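Long-range contacts in NanU sialic acid binding protein (Bacteroides fragilis, PDB 4L7T), which binds sialic acid with high affinity as a SusD-family protein of the outer membrane: residues A[53-57]-A[93-99]; A[286-292]-A[316-322]; A[431-436]-A[448-452]. All coordinates share one frame. Residues are numbered along the deposited sequence.

Contact 1: residues A[53-57]-A[93-99]; sequences NFFLL and ISNFAGM
Residues 53-57 are right-handed alpha-helix, part of helix 51-58. Residues 93-99 form a loop leading into helix 99-115. Ile93 and Ser94 are extended. Residues 95-98 all have positive phi and make a left-handed turn, with Ala97 N, Gly98 N and Met99 N bonding back to the carbonyls of Ser94, Asn95 and Phe96. The closest CA pair is Asn53 and Ala97, 5.9 Å apart. Asn53 (chi1 m) points at the turn, and its ND2 donates to Ala97 O at 3.1 Å. A water bonded to Ser94 O also accepts a weak bond from Asn53 ND2. Phe54 starts away from the loop, but its ring end comes nearer to Met99. Leu56 CB lies 3.8 Å from Ile93 CD1. Leu57 CD2 is 3.3 Å from Ile93 CD1, while Leu57 CD1 is 4.0 Å from Met99 CE. Helix 121-146 also covers Phe54, Leu57 and Met99. This is buried loop-on-helix packing within the largely helical, TPR-related SusD fold.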
loop_
_atom_site.group_PDB
_atom_site.type_symbol
_atom_site.label_atom_id
_atom_site.label_comp_id
_atom_site.label_asym_id
_atom_site.label_seq_id
_atom_site.Cartn_x
_atom_site.Cartn_y
_atom_site.Cartn_z
ATOM N N ASN A 53 3.965 -7.933 2.583
ATOM C CA ASN A 53 5.242 -7.343 2.073
ATOM C C ASN A 53 5.033 -6.008 1.348
ATOM O O ASN A 53 5.813 -5.067 1.553
ATOM C CB ASN A 53 6.045 -8.301 1.232
ATOM C CG ASN A 53 6.732 -9.364 2.103
ATOM O OD1 ASN A 53 7.055 -9.102 3.258
ATOM N ND2 ASN A 53 6.962 -10.531 1.543
ATOM N N PHE A 54 3.936 -5.892 0.576
ATOM C CA PHE A 54 3.582 -4.563 0.001
ATOM C C PHE A 54 3.468 -3.521 1.123
ATOM O O PHE A 54 3.974 -2.438 0.962
ATOM C CB PHE A 54 2.261 -4.610 -0.814
ATOM C CG PHE A 54 2.301 -5.580 -2.038
ATOM C CD1 PHE A 54 3.479 -5.868 -2.693
ATOM C CD2 PHE A 54 1.133 -6.133 -2.501
ATOM C CE1 PHE A 54 3.495 -6.732 -3.823
ATOM C CE2 PHE A 54 1.182 -7.035 -3.619
ATOM C CZ PHE A 54 2.323 -7.282 -4.259
ATOM N N PHE A 55 2.797 -3.797 2.250
ATOM C CA PHE A 55 2.698 -2.863 3.318
ATOM C C PHE A 55 4.072 -2.581 3.924
ATOM O O PHE A 55 4.437 -1.407 4.165
ATOM C CB PHE A 55 1.810 -3.477 4.409
ATOM C CG PHE A 55 1.794 -2.728 5.688
ATOM C CD1 PHE A 55 1.232 -1.441 5.785
ATOM C CD2 PHE A 55 2.502 -3.247 6.775
ATOM C CE1 PHE A 55 1.344 -0.771 6.961
ATOM C CE2 PHE A 55 2.555 -2.588 7.987
ATOM C CZ PHE A 55 2.004 -1.367 8.102
ATOM N N LEU A 56 4.834 -3.665 4.175
ATOM C CA LEU A 56 6.162 -3.452 4.841
ATOM C C LEU A 56 7.093 -2.644 3.948
ATOM O O LEU A 56 7.871 -1.829 4.464
ATOM C CB LEU A 56 6.850 -4.829 5.141
ATOM C CG LEU A 56 6.209 -5.692 6.215
ATOM C CD1 LEU A 56 7.084 -6.942 6.437
ATOM C CD2 LEU A 56 5.971 -4.945 7.569
ATOM N N LEU A 57 7.052 -2.878 2.636
ATOM C CA LEU A 57 7.899 -2.098 1.741
ATOM C C LEU A 57 7.466 -0.605 1.701
ATOM O O LEU A 57 8.283 0.261 1.482
ATOM C CB LEU A 57 7.872 -2.695 0.327
ATOM C CG LEU A 57 8.556 -4.106 0.247
ATOM C CD1 LEU A 57 8.262 -4.617 -1.153
ATOM C CD2 LEU A 57 10.086 -3.959 0.482
ATOM N N ILE A 93 12.919 -8.036 5.490
ATOM C CA ILE A 93 12.203 -8.874 4.514
ATOM C C ILE A 93 13.218 -9.729 3.751
ATOM O O ILE A 93 14.319 -9.241 3.474
ATOM C CB ILE A 93 11.518 -7.946 3.472
ATOM C CG1 ILE A 93 10.393 -7.152 4.091
ATOM C CG2 ILE A 93 10.898 -8.794 2.356
ATOM C CD1 ILE A 93 9.782 -6.009 3.107
ATOM N N SER A 94 12.883 -10.971 3.409
ATOM C CA SER A 94 13.819 -11.835 2.682
ATOM C C SER A 94 13.320 -12.156 1.302
ATOM O O SER A 94 12.123 -11.987 1.029
ATOM C CB SER A 94 13.948 -13.196 3.406
ATOM O OG SER A 94 14.449 -13.003 4.719
ATOM N N ASN A 95 14.231 -12.658 0.465
ATOM C CA ASN A 95 13.929 -13.313 -0.821
ATOM C C ASN A 95 13.077 -12.379 -1.742
ATOM O O ASN A 95 12.125 -12.846 -2.349
ATOM C CB ASN A 95 13.187 -14.677 -0.566
ATOM C CG ASN A 95 13.888 -15.560 0.537
ATOM O OD1 ASN A 95 13.228 -16.208 1.389
ATOM N ND2 ASN A 95 15.224 -15.617 0.462
ATOM N N PHE A 96 13.443 -11.096 -1.838
ATOM C CA PHE A 96 12.760 -10.137 -2.713
ATOM C C PHE A 96 11.279 -10.160 -2.492
ATOM O O PHE A 96 10.518 -10.019 -3.476
ATOM C CB PHE A 96 13.152 -10.322 -4.203
ATOM C CG PHE A 96 14.628 -10.151 -4.454
ATOM C CD1 PHE A 96 15.225 -8.866 -4.465
ATOM C CD2 PHE A 96 15.456 -11.284 -4.601
ATOM C CE1 PHE A 96 16.563 -8.686 -4.628
ATOM C CE2 PHE A 96 16.838 -11.090 -4.720
ATOM C CZ PHE A 96 17.380 -9.808 -4.772
ATOM N N ALA A 97 10.859 -10.350 -1.223
ATOM C CA ALA A 97 9.487 -10.253 -0.737
ATOM C C ALA A 97 8.620 -11.369 -1.372
ATOM O O ALA A 97 7.417 -11.239 -1.414
ATOM C CB ALA A 97 8.851 -8.806 -1.042
ATOM N N GLY A 98 9.271 -12.416 -1.932
ATOM C CA GLY A 98 8.483 -13.524 -2.500
ATOM C C GLY A 98 7.963 -13.168 -3.882
ATOM O O GLY A 98 7.147 -13.935 -4.436
ATOM N N MET A 99 8.415 -12.074 -4.463
ATOM C CA MET A 99 7.812 -11.569 -5.731
ATOM C C MET A 99 8.120 -12.410 -6.973
ATOM O O MET A 99 7.270 -12.518 -7.853
ATOM C CB MET A 99 8.102 -10.097 -5.973
ATOM C CG MET A 99 7.396 -9.262 -4.943
ATOM S SD MET A 99 7.496 -7.494 -5.272
ATOM C CE MET A 99 6.581 -7.054 -3.843
HETATM O O HOH W 1 9.475 -12.702 1.570
#

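Contact 2: residues A[286-292]-A[316-322]; sequences RQNLVPQ and LNGLIRL
Helix 284-289 ends in residues 286-289, which are weakly bonded. The chain then extends through Val290, Pro291 and Gln292. Residues 317-320 lie extended against it, and Arg321 breaks the extended run (phi -113°, psi -28°). From Asn288 on, the pairing runs in reverse sequence order. CA atoms are closest at Val290-Gly318 and Gln292-Asn317, both 4.6 Å, and at Asn288-Arg321, 4.7 Å. Carbonyls of 286-292 accept from the loop. Leu319 N bonds Arg286 O at 3.1 Å, and Arg321 N bonds Asn288 O at 2.9 Å. Leu322 N adds a weak bond to Asn288 O, and Gly318 N bonds Pro291 O at 2.8 Å. A CB on Gly318 would clash with Arg286 O and Val290 CB. In this SusD-family fold the loop thus closes the carbonyl end of one helix and leads into strand 323-324. Gln292 is the N-cap residue of the next helix, 293-299. Arg286 NH1 donates to Asn317 O at 2.9 Å, while its NE pairs with Asp283. A water links Gln287 O (2.7 Å) to Arg321 NE (2.8 Å); Arg321 NH1 bonds Ala74 O. Val290 CG1 packs on Leu316 CB at 3.9 Å. Leu289 CD2 meets Leu322 CB at 3.9 Å, and Tyr65 of strand 65-67 touches both leucines.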
loop_
_atom_site.group_PDB
_atom_site.type_symbol
_atom_site.label_atom_id
_atom_site.label_comp_id
_atom_site.label_asym_id
_atom_site.label_seq_id
_atom_site.Cartn_x
_atom_site.Cartn_y
_atom_site.Cartn_z
ATOM N N ARG A 286 -3.196 -9.093 12.250
ATOM C CA ARG A 286 -3.504 -9.400 13.621
ATOM C C ARG A 286 -2.251 -9.519 14.510
ATOM O O ARG A 286 -2.246 -8.987 15.609
ATOM C CB ARG A 286 -4.260 -10.750 13.674
ATOM C CG ARG A 286 -4.956 -10.972 15.027
ATOM C CD ARG A 286 -5.576 -12.434 15.213
ATOM N NE ARG A 286 -4.610 -13.460 14.890
ATOM C CZ ARG A 286 -3.849 -14.013 15.855
ATOM N NH1 ARG A 286 -4.004 -13.611 17.074
ATOM N NH2 ARG A 286 -2.924 -14.919 15.568
ATOM N N GLN A 287 -1.234 -10.186 13.970
ATOM C CA GLN A 287 0.013 -10.513 14.739
ATOM C C GLN A 287 0.906 -9.255 14.949
ATOM O O GLN A 287 1.831 -9.350 15.751
ATOM C CB GLN A 287 0.809 -11.526 13.965
ATOM C CG GLN A 287 0.301 -12.971 14.023
ATOM C CD GLN A 287 1.159 -13.881 13.152
ATOM O OE1 GLN A 287 0.664 -14.829 12.564
ATOM N NE2 GLN A 287 2.450 -13.579 13.048
ATOM N N ASN A 288 0.643 -8.093 14.301
ATOM C CA ASN A 288 1.527 -6.886 14.463
ATOM C C ASN A 288 0.862 -5.608 14.933
ATOM O O ASN A 288 1.502 -4.676 15.460
ATOM C CB ASN A 288 2.257 -6.585 13.162
ATOM C CG ASN A 288 3.331 -7.616 12.861
ATOM O OD1 ASN A 288 4.411 -7.607 13.476
ATOM N ND2 ASN A 288 3.045 -8.535 11.934
ATOM N N LEU A 289 -0.445 -5.442 14.625
ATOM C CA LEU A 289 -1.073 -4.151 14.786
ATOM C C LEU A 289 -2.382 -4.197 15.566
ATOM O O LEU A 289 -3.036 -3.167 15.779
ATOM C CB LEU A 289 -1.402 -3.630 13.352
ATOM C CG LEU A 289 -0.207 -3.003 12.597
ATOM C CD1 LEU A 289 -0.685 -2.443 11.161
ATOM C CD2 LEU A 289 0.561 -1.936 13.328
ATOM N N VAL A 290 -2.743 -5.385 16.078
ATOM C CA VAL A 290 -4.005 -5.542 16.820
ATOM C C VAL A 290 -3.628 -5.805 18.277
ATOM O O VAL A 290 -2.849 -6.700 18.518
ATOM C CB VAL A 290 -4.857 -6.705 16.228
ATOM C CG1 VAL A 290 -6.146 -6.927 17.124
ATOM C CG2 VAL A 290 -5.224 -6.309 14.697
ATOM N N PRO A 291 -4.216 -5.060 19.219
ATOM C CA PRO A 291 -3.890 -5.317 20.641
ATOM C C PRO A 291 -4.383 -6.692 21.183
ATOM O O PRO A 291 -5.251 -7.362 20.617
ATOM C CB PRO A 291 -4.518 -4.152 21.375
ATOM C CG PRO A 291 -5.713 -3.755 20.486
ATOM C CD PRO A 291 -5.265 -4.010 19.069
ATOM N N GLN A 292 -3.786 -7.074 22.315
ATOM C CA GLN A 292 -4.004 -8.390 22.897
ATOM C C GLN A 292 -5.247 -8.405 23.786
ATOM O O GLN A 292 -5.442 -7.482 24.588
ATOM C CB GLN A 292 -2.720 -8.732 23.731
ATOM C CG GLN A 292 -2.778 -10.206 24.233
ATOM C CD GLN A 292 -1.861 -10.442 25.396
ATOM O OE1 GLN A 292 -0.990 -11.333 25.332
ATOM N NE2 GLN A 292 -2.153 -9.789 26.507
ATOM N N LEU A 316 -10.973 -7.907 20.200
ATOM C CA LEU A 316 -9.685 -7.878 19.432
ATOM C C LEU A 316 -8.635 -8.737 20.087
ATOM O O LEU A 316 -8.493 -8.688 21.276
ATOM C CB LEU A 316 -9.177 -6.450 19.457
ATOM C CG LEU A 316 -10.130 -5.447 18.783
ATOM C CD1 LEU A 316 -9.668 -4.000 18.991
ATOM C CD2 LEU A 316 -10.290 -5.789 17.291
ATOM N N ASN A 317 -7.939 -9.579 19.339
ATOM C CA ASN A 317 -6.916 -10.383 19.992
ATOM C C ASN A 317 -5.774 -10.654 19.084
ATOM O O ASN A 317 -5.727 -11.687 18.352
ATOM C CB ASN A 317 -7.497 -11.738 20.523
ATOM C CG ASN A 317 -6.439 -12.520 21.307
ATOM O OD1 ASN A 317 -5.644 -11.904 22.040
ATOM N ND2 ASN A 317 -6.409 -13.847 21.168
ATOM N N GLY A 318 -4.769 -9.769 19.177
ATOM C CA GLY A 318 -3.607 -9.885 18.366
ATOM C C GLY A 318 -2.394 -9.540 19.232
ATOM O O GLY A 318 -2.429 -9.681 20.452
ATOM N N LEU A 319 -1.342 -9.069 18.573
ATOM C CA LEU A 319 -0.142 -8.536 19.294
ATOM C C LEU A 319 0.329 -7.241 18.610
ATOM O O LEU A 319 0.196 -7.111 17.363
ATOM C CB LEU A 319 0.973 -9.583 19.321
ATOM C CG LEU A 319 0.623 -10.771 20.240
ATOM C CD1 LEU A 319 1.627 -11.864 20.086
ATOM C CD2 LEU A 319 0.550 -10.421 21.729
ATOM N N ILE A 320 0.872 -6.319 19.420
ATOM C CA ILE A 320 1.403 -5.108 18.847
ATOM C C ILE A 320 2.908 -5.303 18.787
ATOM O O ILE A 320 3.594 -5.472 19.844
ATOM C CB ILE A 320 1.098 -3.914 19.699
ATOM C CG1 ILE A 320 -0.409 -3.598 19.852
ATOM C CG2 ILE A 320 1.894 -2.656 19.144
ATOM C CD1 ILE A 320 -1.179 -3.354 18.510
ATOM N N ARG A 321 3.460 -5.284 17.561
ATOM C CA ARG A 321 4.911 -5.324 17.345
ATOM C C ARG A 321 5.396 -4.019 16.761
ATOM O O ARG A 321 6.541 -3.660 16.881
ATOM C CB ARG A 321 5.366 -6.452 16.415
ATOM C CG ARG A 321 4.874 -7.882 16.823
ATOM C CD ARG A 321 5.515 -8.374 18.099
ATOM N NE ARG A 321 5.102 -9.793 18.255
ATOM C CZ ARG A 321 5.303 -10.483 19.380
ATOM N NH1 ARG A 321 5.875 -9.890 20.448
ATOM N NH2 ARG A 321 4.958 -11.774 19.394
ATOM N N LEU A 322 4.498 -3.355 16.034
ATOM C CA LEU A 322 4.750 -1.997 15.488
ATOM C C LEU A 322 3.806 -1.083 16.235
ATOM O O LEU A 322 2.550 -1.178 16.091
ATOM C CB LEU A 322 4.372 -1.964 13.980
ATOM C CG LEU A 322 5.402 -2.565 13.006
ATOM C CD1 LEU A 322 4.889 -2.828 11.522
ATOM C CD2 LEU A 322 6.660 -1.727 12.896
HETATM O O HOH W 2 3.643 -11.200 16.328
#

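Contact 3: residues A[431-436]-A[448-452]; sequences AYPNDK and GDEDP
Neither segment is regular, apart from Pro452, which starts helix 452-463. They lie in the long connection between helices 427-430 and 452-463. Residues 431-434 form a turn closed by Asn434 N to Ala431 O at 2.8 Å. The Tyr432-Pro433 peptide is cis, so this is a type VI turn. Residues 448-451 make a type I turn. The closest CA pairs are Lys436-Gly448 at 4.2 Å and Pro433-Asp449 at 5.1 Å. Asp449 (chi1 m) points into the first segment and is the main partner. Its backbone N donates to Asp435 O at 2.9 Å, and its carboxylate OD2 accepts from Asp435 N, also at 2.9 Å. The NH and carbonyl of Asp435 are therefore both satisfied by Asp449. These two bonds join Asp435, just after the cis-proline turn, to the type I turn that leads into helix 452-463 in this SusD-family fold. Asp451 is the N-cap of that helix, its OD2 accepting from Glu454 N. Asp435 OD2 and Asp449 OD1 come within 4.5 Å, and basic residues offset the charge. Asp449 pairs through OD2 with Arg414 and through OD1 with Lys458; Asp435 pairs with Arg462 and Arg334, and its OD1 also bonds Tyr440 OH. Tyr432 (chi1 t) reaches across to residues 448-452, and its N bonds Asn411 OD1. Its CD1 lies 3.6 Å from Asp449 CG and its OH 3.5 Å from Pro452 CG. A water bonds Tyr432 OH at 2.9 Å and donates to Asp449 O at 2.7 Å. At the exposed margin, Lys436 CB lies 3.3 Å from Glu450 OE2.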
loop_
_atom_site.group_PDB
_atom_site.type_symbol
_atom_site.label_atom_id
_atom_site.label_comp_id
_atom_site.label_asym_id
_atom_site.label_seq_id
_atom_site.Cartn_x
_atom_site.Cartn_y
_atom_site.Cartn_z
ATOM N N ALA A 431 -9.465 24.573 4.038
ATOM C CA ALA A 431 -9.272 24.336 2.625
ATOM C C ALA A 431 -7.888 24.737 2.160
ATOM O O ALA A 431 -7.321 25.753 2.648
ATOM C CB ALA A 431 -10.410 25.100 1.817
ATOM N N TYR A 432 -7.302 24.016 1.187
ATOM C CA TYR A 432 -6.033 24.398 0.605
ATOM C C TYR A 432 -6.183 25.749 -0.129
ATOM O O TYR A 432 -7.191 25.919 -0.858
ATOM C CB TYR A 432 -5.564 23.310 -0.368
ATOM C CG TYR A 432 -4.275 23.619 -1.092
ATOM C CD1 TYR A 432 -3.015 23.353 -0.470
ATOM C CD2 TYR A 432 -4.284 24.276 -2.333
ATOM C CE1 TYR A 432 -1.832 23.656 -1.089
ATOM C CE2 TYR A 432 -3.072 24.523 -3.031
ATOM C CZ TYR A 432 -1.831 24.264 -2.344
ATOM O OH TYR A 432 -0.633 24.496 -2.982
ATOM N N PRO A 433 -5.231 26.703 0.077
ATOM C CA PRO A 433 -3.950 26.599 0.793
ATOM C C PRO A 433 -3.901 27.298 2.155
ATOM O O PRO A 433 -2.830 27.826 2.529
ATOM C CB PRO A 433 -2.992 27.311 -0.129
ATOM C CG PRO A 433 -3.899 28.583 -0.574
ATOM C CD PRO A 433 -5.341 27.987 -0.670
ATOM N N ASN A 434 -4.994 27.208 2.892
ATOM C CA ASN A 434 -5.183 27.888 4.178
ATOM C C ASN A 434 -4.883 27.044 5.416
ATOM O O ASN A 434 -5.015 27.543 6.561
ATOM C CB ASN A 434 -6.624 28.365 4.305
ATOM C CG ASN A 434 -7.116 29.179 3.080
ATOM O OD1 ASN A 434 -8.329 29.126 2.727
ATOM N ND2 ASN A 434 -6.203 29.817 2.401
ATOM N N ASP A 435 -4.554 25.750 5.249
ATOM C CA ASP A 435 -4.339 24.903 6.424
ATOM C C ASP A 435 -2.862 25.037 6.840
ATOM O O ASP A 435 -1.931 24.396 6.287
ATOM C CB ASP A 435 -4.783 23.453 6.120
ATOM C CG ASP A 435 -4.425 22.458 7.204
ATOM O OD1 ASP A 435 -4.027 22.850 8.361
ATOM O OD2 ASP A 435 -4.531 21.229 6.895
ATOM N N LYS A 436 -2.652 26.007 7.751
ATOM C CA LYS A 436 -1.314 26.419 8.137
ATOM C C LYS A 436 -1.343 27.027 9.556
ATOM O O LYS A 436 -2.395 27.066 10.222
ATOM C CB LYS A 436 -0.672 27.282 7.073
ATOM C CG LYS A 436 -1.440 28.569 6.746
ATOM C CD LYS A 436 -0.895 29.187 5.462
ATOM C CE LYS A 436 -1.647 30.479 5.172
ATOM N NZ LYS A 436 -0.849 31.392 4.274
ATOM N N GLY A 448 2.783 23.242 7.029
ATOM C CA GLY A 448 1.635 23.961 6.501
ATOM C C GLY A 448 1.512 23.944 4.973
ATOM O O GLY A 448 2.423 23.537 4.213
ATOM N N ASP A 449 0.337 24.426 4.523
ATOM C CA ASP A 449 0.039 24.486 3.096
ATOM C C ASP A 449 0.883 25.454 2.261
ATOM O O ASP A 449 0.767 25.424 1.017
ATOM C CB ASP A 449 -1.461 24.847 2.832
ATOM C CG ASP A 449 -2.447 23.714 3.117
ATOM O OD1 ASP A 449 -2.069 22.560 3.426
ATOM O OD2 ASP A 449 -3.668 24.004 3.084
ATOM N N GLU A 450 1.789 26.265 2.868
ATOM C CA GLU A 450 2.552 27.207 2.089
ATOM C C GLU A 450 3.436 26.579 1.095
ATOM O O GLU A 450 3.925 27.255 0.198
ATOM C CB GLU A 450 3.493 28.096 2.922
ATOM C CG GLU A 450 3.145 28.326 4.357
ATOM C CD GLU A 450 3.336 27.102 5.245
ATOM O OE1 GLU A 450 4.482 26.601 5.527
ATOM O OE2 GLU A 450 2.309 26.710 5.728
ATOM N N ASP A 451 3.685 25.259 1.181
ATOM C CA ASP A 451 4.474 24.649 0.156
ATOM C C ASP A 451 3.601 23.532 -0.464
ATOM O O ASP A 451 3.092 22.724 0.298
ATOM C CB ASP A 451 5.753 24.001 0.698
ATOM C CG ASP A 451 6.535 23.343 -0.398
ATOM O OD1 ASP A 451 7.170 23.999 -1.258
ATOM O OD2 ASP A 451 6.491 22.059 -0.511
ATOM N N PRO A 452 3.388 23.549 -1.792
ATOM C CA PRO A 452 2.445 22.568 -2.434
ATOM C C PRO A 452 2.842 21.108 -2.172
ATOM O O PRO A 452 1.971 20.306 -1.779
ATOM C CB PRO A 452 2.531 22.907 -3.916
ATOM C CG PRO A 452 2.764 24.399 -3.926
ATOM C CD PRO A 452 3.666 24.687 -2.694
HETATM O O HOH W 3 1.027 26.385 -1.448
#

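Overall arrangement
The three contacts follow one another along the chain. None nests in another and none crosses. Contact 1 closes a loop of 35 residues between helix 51-58 and the lead into helix 99-115. That loop includes strand 65-67. Much later, contact 2 closes a loop around helix 293-299 and runs into strand 323-324, which pairs antiparallel with strand 65-67. Contacts 1 and 2 also touch directly: Phe55 packs against Leu289 and Leu322. Contact 3 closes a short loop of 11 residues before helix 452-463. It stands apart, with nearest atoms about 21 Å from contact 1 and about 24 Å from contact 2. Contacts 1 and 3 lie on opposite sides of the chain's centre.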